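Alanine racemase 1 (Caldanaerobacter subterraneus subsp. tengcongensis MB4, PDB 4Y2W) belongs to the alanine racemase family, pairing an N-terminal TIM-barrel domain with a C-terminal domain built largely of beta strands. Local coordinates at residues D108-Y111 with A112-E116; Y88-P91 with T92-R95. The protein carries 1 engineered substitution. All coordinates share one frame; numbering follows the deposited sequence.

Both contacts are local and lie in the TIM-barrel domain, their centres about 11 Å apart. Contact 1 is the first two turns of helix 109-121, with its N-cap, on the outside of the barrel, and mixes a buried face with an exposed one that carries lysines. Contact 2, mostly buried, is the proline-rich turn that leads from strand 83-85 into helix 94-99, and its Pro90, Thr92 and Gln93 meet the second subunit. Regular helical hydrogen bonds dominate contact 1, whereas contact 2 relies on one good turn bond and on proline rings. The two meet where Tyr111 OH probably hydrogen-bonds to Thr89 O at 2.7 Å and Glu114 OE2 packs on Pro91 CG.

Contact 1 (D108-Y111 with A112-E116); sequences DIKY and AKELE
Tyr111 O accepts from Leu115 N at 2.9 Å in the first turns of helix 109-121, the helix of a beta-alpha-beta unit in the TIM barrel. Lys113 N to Ile109 O, 3.0 Å, and Glu114 N to Lys110 O, 3.2 Å, repeat the i to i+4 pattern. At the start, Asp108 is the N-cap: its OD2 accepts weakly from Tyr111 N at 3.5 Å, and its carbonyl takes a weak bond from Ala112 N. With CG anti to the backbone N (chi1 -175°), the Tyr111 ring stands off the helix, and its OH makes the probable hydrogen bond to Thr89 O, while Glu114 OE2 lies at the ring edge, near its plane. This tyrosine, Ala112 and Leu115 form the buried side, Leu115 against helix 94-99 and Ala112 against Met154 of helix 144-155. Lys113 runs out past Ile109, CE to CG1 4.0 Å, and its chain bends at chi4 (-60°); NZ makes a salt bridge with Glu153. On the more exposed side the extended Lys110 chain passes Glu114. Their charged ends, NZ and OE1, stay 4.3 Å apart, beyond a salt bridge, and the closest side-chain approach is Lys110 CE to Glu114 OE1 at 3.6 Å.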
ATOM      1  N   ASP A 108     -22.538 -22.203   3.201  1.00 50.72           N
ATOM      2  CA  ASP A 108     -22.700 -23.356   4.085  0.99 51.91           C
ATOM      3  C   ASP A 108     -23.808 -23.075   5.103  1.00 53.38           C
ATOM      4  O   ASP A 108     -24.020 -21.925   5.502  1.00 54.25           O
ATOM      5  CB  ASP A 108     -21.385 -23.748   4.775  0.92 51.97           C
ATOM      6  CG  ASP A 108     -20.951 -22.757   5.832  0.78 52.86           C
ATOM      7  OD1 ASP A 108     -20.780 -21.567   5.498  0.60 53.50           O
ATOM      8  OD2 ASP A 108     -20.786 -23.175   6.999  1.00 53.32           O
ATOM      9  N   ILE A 109     -24.512 -24.132   5.503  1.00 53.64           N
ATOM     10  CA  ILE A 109     -25.723 -24.012   6.323  1.00 53.43           C
ATOM     11  C   ILE A 109     -25.442 -23.552   7.756  1.00 53.84           C
ATOM     12  O   ILE A 109     -26.234 -22.809   8.334  1.00 52.21           O
ATOM     13  CB  ILE A 109     -26.529 -25.343   6.342  1.00 54.04           C
ATOM     14  CG1 ILE A 109     -27.950 -25.125   6.882  1.00 54.51           C
ATOM     15  CG2 ILE A 109     -25.817 -26.425   7.151  1.00 53.18           C
ATOM     16  CD1 ILE A 109     -28.785 -24.168   6.057  1.00 55.21           C
ATOM     17  N   LYS A 110     -24.323 -23.991   8.326  1.00 55.20           N
ATOM     18  CA  LYS A 110     -23.991 -23.645   9.705  1.00 55.97           C
ATOM     19  C   LYS A 110     -23.838 -22.138   9.859  1.00 53.98           C
ATOM     20  O   LYS A 110     -24.275 -21.564  10.856  1.00 54.35           O
ATOM     21  CB  LYS A 110     -22.709 -24.348  10.147  1.00 58.33           C
ATOM     22  CG  LYS A 110     -22.437 -24.242  11.639  1.00 61.12           C
ATOM     23  CD  LYS A 110     -21.035 -24.710  11.988  1.00 63.36           C
ATOM     24  CE  LYS A 110     -20.761 -24.562  13.477  1.00 64.68           C
ATOM     25  NZ  LYS A 110     -19.312 -24.700  13.789  1.00 66.27           N
ATOM     26  N   TYR A 111     -23.218 -21.509   8.863  1.00 52.46           N
ATOM     27  CA  TYR A 111     -23.022 -20.060   8.846  1.00 51.71           C
ATOM     28  C   TYR A 111     -24.356 -19.325   8.679  1.00 50.23           C
ATOM     29  O   TYR A 111     -24.611 -18.331   9.357  1.00 50.17           O
ATOM     30  CB  TYR A 111     -22.038 -19.680   7.730  1.00 51.75           C
ATOM     31  CG  TYR A 111     -21.656 -18.211   7.676  1.00 51.02           C
ATOM     32  CD1 TYR A 111     -21.056 -17.583   8.765  1.00 50.85           C
ATOM     33  CD2 TYR A 111     -21.887 -17.454   6.530  1.00 50.22           C
ATOM     34  CE1 TYR A 111     -20.706 -16.242   8.715  1.00 50.21           C
ATOM     35  CE2 TYR A 111     -21.539 -16.117   6.471  1.00 49.90           C
ATOM     36  CZ  TYR A 111     -20.948 -15.515   7.565  1.00 49.97           C
ATOM     37  OH  TYR A 111     -20.605 -14.184   7.502  1.00 48.40           O
ATOM     38  N   ALA A 112     -25.204 -19.829   7.787  1.00 50.21           N
ATOM     39  CA  ALA A 112     -26.536 -19.262   7.573  1.00 50.47           C
ATOM     40  C   ALA A 112     -27.369 -19.255   8.853  1.00 51.04           C
ATOM     41  O   ALA A 112     -28.063 -18.281   9.134  1.00 50.03           O
ATOM     42  CB  ALA A 112     -27.264 -20.031   6.482  1.00 50.67           C
ATOM     43  N   LYS A 113     -27.298 -20.344   9.616  1.00 54.01           N
ATOM     44  CA  LYS A 113     -27.987 -20.448  10.908  1.00 56.76           C
ATOM     45  C   LYS A 113     -27.495 -19.395  11.895  1.00 56.34           C
ATOM     46  O   LYS A 113     -28.298 -18.723  12.543  1.00 55.74           O
ATOM     47  CB  LYS A 113     -27.790 -21.839  11.524  1.00 59.52           C
ATOM     48  CG  LYS A 113     -28.554 -22.964  10.840  1.00 62.03           C
ATOM     49  CD  LYS A 113     -28.319 -24.290  11.554  1.00 64.92           C
ATOM     50  CE  LYS A 113     -28.903 -25.470  10.789  1.00 66.84           C
ATOM     51  NZ  LYS A 113     -30.376 -25.355  10.591  1.00 67.66           N
ATOM     52  N   GLU A 114     -26.173 -19.271  12.009  1.00 57.12           N
ATOM     53  CA  GLU A 114     -25.547 -18.279  12.892  1.00 56.87           C
ATOM     54  C   GLU A 114     -25.932 -16.854  12.502  1.00 54.98           C
ATOM     55  O   GLU A 114     -26.112 -15.996  13.368  1.00 55.55           O
ATOM     56  CB  GLU A 114     -24.020 -18.426  12.877  1.00 58.30           C
ATOM     57  CG  GLU A 114     -23.504 -19.681  13.571  1.00 59.37           C
ATOM     58  CD  GLU A 114     -22.031 -19.948  13.301  1.00 60.90           C
ATOM     59  OE1 GLU A 114     -21.598 -21.110  13.465  1.00 61.36           O
ATOM     60  OE2 GLU A 114     -21.300 -19.007  12.922  1.00 61.87           O
ATOM     61  N   LEU A 115     -26.054 -16.602  11.202  1.00 53.38           N
ATOM     62  CA  LEU A 115     -26.520 -15.304  10.726  1.00 53.39           C
ATOM     63  C   LEU A 115     -27.993 -15.097  11.075  1.00 54.24           C
ATOM     64  O   LEU A 115     -28.366 -14.036  11.572  1.00 54.27           O
ATOM     65  CB  LEU A 115     -26.300 -15.159   9.215  1.00 52.53           C
ATOM     66  CG  LEU A 115     -26.741 -13.835   8.568  1.00 52.10           C
ATOM     67  CD1 LEU A 115     -26.177 -12.621   9.298  1.00 51.55           C
ATOM     68  CD2 LEU A 115     -26.338 -13.805   7.101  1.00 51.58           C
ATOM     69  N   GLU A 116     -28.817 -16.115  10.817  1.00 55.82           N
ATOM     70  CA  GLU A 116     -30.256 -16.053  11.110  1.00 55.88           C
ATOM     71  C   GLU A 116     -30.488 -15.727  12.581  1.00 54.94           C
ATOM     72  O   GLU A 116     -31.304 -14.867  12.907  1.00 54.08           O
ATOM     73  CB  GLU A 116     -30.954 -17.377  10.759  1.00 57.16           C
ATOM     74  CG  GLU A 116     -32.478 -17.274  10.695  1.00 58.27           C
ATOM     75  CD  GLU A 116     -33.205 -18.607  10.813  1.00 58.22           C
ATOM     76  OE1 GLU A 116     -32.588 -19.617  11.211  1.00 58.11           O
ATOM     77  OE2 GLU A 116     -34.418 -18.642  10.513  1.00 59.32           O
TER

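Contact 2 (Y88-P91 with T92-R95); sequences YTPP and TQLR
Gln93 crosses the ring of Pro90 in the turn that joins strand 83-85 of the TIM barrel to helix 94-99. Its CB sits 3.8 Å from Pro90 O and 4.1 Å from Thr89 CG2. Beyond CB, CG lies anti to the carbonyl carbon (chi1 -56°) and the chain runs on extended, which carries the amide over the proline at a slant: CD is 4.0 Å from Pro90 CD, and NE2 reaches Pro90 CG at 3.6 Å. From there NE2 bonds to Asp4 O of the second subunit, the same carbonyl that accepts from Thr92 OG1. Two backbone bonds close the turn. Gln93 N donates to Pro90 O at 2.9 Å, coming from above the carbonyl plane, and Leu94 N adds a weak bond to Pro91 O at 3.4 Å. Leu94 lies over the backbone of Pro91, its CD1 3.7 Å from Pro91 CA, and its CD2 rests near Thr89 O; it also packs on Tyr111 and Leu115 of helix 109-121. Pro90 and Pro91 have no N-H to donate and enter the turn's hydrogen bonding through their carbonyls alone, while Thr92 OG1 and Gln93 NE2, sharing one acceptor on the other chain, tie this turn to the dimer contact.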
ATOM      1  N   TYR A  88     -15.798 -13.470   3.880  1.00 46.80           N
ATOM      2  CA  TYR A  88     -16.347 -14.043   5.095  1.00 47.49           C
ATOM      3  C   TYR A  88     -16.393 -12.977   6.181  1.00 47.77           C
ATOM      4  O   TYR A  88     -15.371 -12.366   6.485  1.00 49.08           O
ATOM      5  CB  TYR A  88     -15.452 -15.202   5.538  1.00 48.13           C
ATOM      6  CG  TYR A  88     -15.932 -15.979   6.741  1.00 49.05           C
ATOM      7  CD1 TYR A  88     -17.118 -16.697   6.697  1.00 50.83           C
ATOM      8  CD2 TYR A  88     -15.177 -16.028   7.910  1.00 49.64           C
ATOM      9  CE1 TYR A  88     -17.557 -17.426   7.792  1.00 52.45           C
ATOM     10  CE2 TYR A  88     -15.603 -16.758   9.010  1.00 50.91           C
ATOM     11  CZ  TYR A  88     -16.795 -17.454   8.946  1.00 51.72           C
ATOM     12  OH  TYR A  88     -17.236 -18.184  10.029  1.00 51.74           O
ATOM     13  N   THR A  89     -17.577 -12.747   6.743  1.00 46.93           N
ATOM     14  CA  THR A  89     -17.734 -11.905   7.925  1.00 46.58           C
ATOM     15  C   THR A  89     -17.770 -12.830   9.145  1.00 47.52           C
ATOM     16  O   THR A  89     -18.750 -13.552   9.332  1.00 48.40           O
ATOM     17  CB  THR A  89     -19.035 -11.078   7.864  1.00 45.69           C
ATOM     18  OG1 THR A  89     -18.968 -10.151   6.773  1.00 44.21           O
ATOM     19  CG2 THR A  89     -19.263 -10.313   9.169  1.00 44.90           C
ATOM     20  N   PRO A  90     -16.705 -12.818   9.975  1.00 48.03           N
ATOM     21  CA  PRO A  90     -16.617 -13.746  11.112  1.00 47.95           C
ATOM     22  C   PRO A  90     -17.830 -13.702  12.046  1.00 48.05           C
ATOM     23  O   PRO A  90     -18.474 -12.659  12.150  1.00 48.13           O
ATOM     24  CB  PRO A  90     -15.370 -13.270  11.863  1.00 48.41           C
ATOM     25  CG  PRO A  90     -14.552 -12.561  10.843  1.00 48.68           C
ATOM     26  CD  PRO A  90     -15.527 -11.932   9.897  1.00 48.23           C
ATOM     27  N   PRO A  91     -18.138 -14.825  12.726  1.00 49.17           N
ATOM     28  CA  PRO A  91     -19.248 -14.903  13.691  1.00 50.11           C
ATOM     29  C   PRO A  91     -19.241 -13.797  14.750  1.00 49.77           C
ATOM     30  O   PRO A  91     -20.300 -13.321  15.156  1.00 49.66           O
ATOM     31  CB  PRO A  91     -19.041 -16.269  14.351  1.00 50.44           C
ATOM     32  CG  PRO A  91     -18.377 -17.084  13.300  1.00 50.33           C
ATOM     33  CD  PRO A  91     -17.484 -16.135  12.551  1.00 50.00           C
ATOM     34  N   THR A  92     -18.048 -13.397  15.175  1.00 50.58           N
ATOM     35  CA  THR A  92     -17.874 -12.339  16.165  1.00 51.34           C
ATOM     36  C   THR A  92     -18.303 -10.944  15.676  1.00 51.91           C
ATOM     37  O   THR A  92     -18.585 -10.066  16.492  1.00 52.17           O
ATOM     38  CB  THR A  92     -16.402 -12.265  16.613  1.00 51.93           C
ATOM     39  OG1 THR A  92     -15.557 -12.167  15.457  1.00 52.77           O
ATOM     40  CG2 THR A  92     -16.017 -13.506  17.419  1.00 50.99           C
ATOM     41  N   GLN A  93     -18.349 -10.740  14.360  1.00 51.96           N
ATOM     42  CA  GLN A  93     -18.711  -9.441  13.782  1.00 52.98           C
ATOM     43  C   GLN A  93     -20.091  -9.432  13.118  1.00 53.15           C
ATOM     44  O   GLN A  93     -20.394  -8.532  12.327  1.00 51.30           O
ATOM     45  CB  GLN A  93     -17.657  -9.022  12.753  1.00 53.92           C
ATOM     46  CG  GLN A  93     -16.236  -8.968  13.291  1.00 55.24           C
ATOM     47  CD  GLN A  93     -15.208  -8.712  12.205  1.00 56.25           C
ATOM     48  OE1 GLN A  93     -15.449  -7.946  11.267  1.00 56.86           O
ATOM     49  NE2 GLN A  93     -14.046  -9.350  12.330  1.00 56.33           N
ATOM     50  N   LEU A  94     -20.932 -10.413  13.440  1.00 53.96           N
ATOM     51  CA  LEU A  94     -22.218 -10.564  12.760  1.00 54.59           C
ATOM     52  C   LEU A  94     -23.234  -9.504  13.160  1.00 55.13           C
ATOM     53  O   LEU A  94     -24.143  -9.202  12.391  1.00 54.72           O
ATOM     54  CB  LEU A  94     -22.809 -11.954  13.010  1.00 55.73           C
ATOM     55  CG  LEU A  94     -22.168 -13.111  12.240  1.00 56.16           C
ATOM     56  CD1 LEU A  94     -22.779 -14.436  12.681  1.00 56.36           C
ATOM     57  CD2 LEU A  94     -22.320 -12.927  10.737  1.00 56.13           C
ATOM     58  N   ARG A  95     -23.084  -8.945  14.358  1.00 56.11           N
ATOM     59  CA  ARG A  95     -24.015  -7.927  14.842  1.00 58.17           C
ATOM     60  C   ARG A  95     -24.053  -6.717  13.910  1.00 56.59           C
ATOM     61  O   ARG A  95     -25.113  -6.148  13.659  1.00 53.87           O
ATOM     62  CB  ARG A  95     -23.642  -7.489  16.265  1.00 61.26           C
ATOM     63  CG  ARG A  95     -24.721  -6.670  16.963  1.00 64.52           C
ATOM     64  CD  ARG A  95     -24.408  -6.445  18.437  1.00 67.62           C
ATOM     65  NE  ARG A  95     -23.362  -5.440  18.638  1.00 71.01           N
ATOM     66  CZ  ARG A  95     -23.545  -4.118  18.567  1.00 73.06           C
ATOM     67  NH1 ARG A  95     -24.742  -3.604  18.291  1.00 72.93           N
ATOM     68  NH2 ARG A  95     -22.514  -3.300  18.768  1.00 73.40           N
TER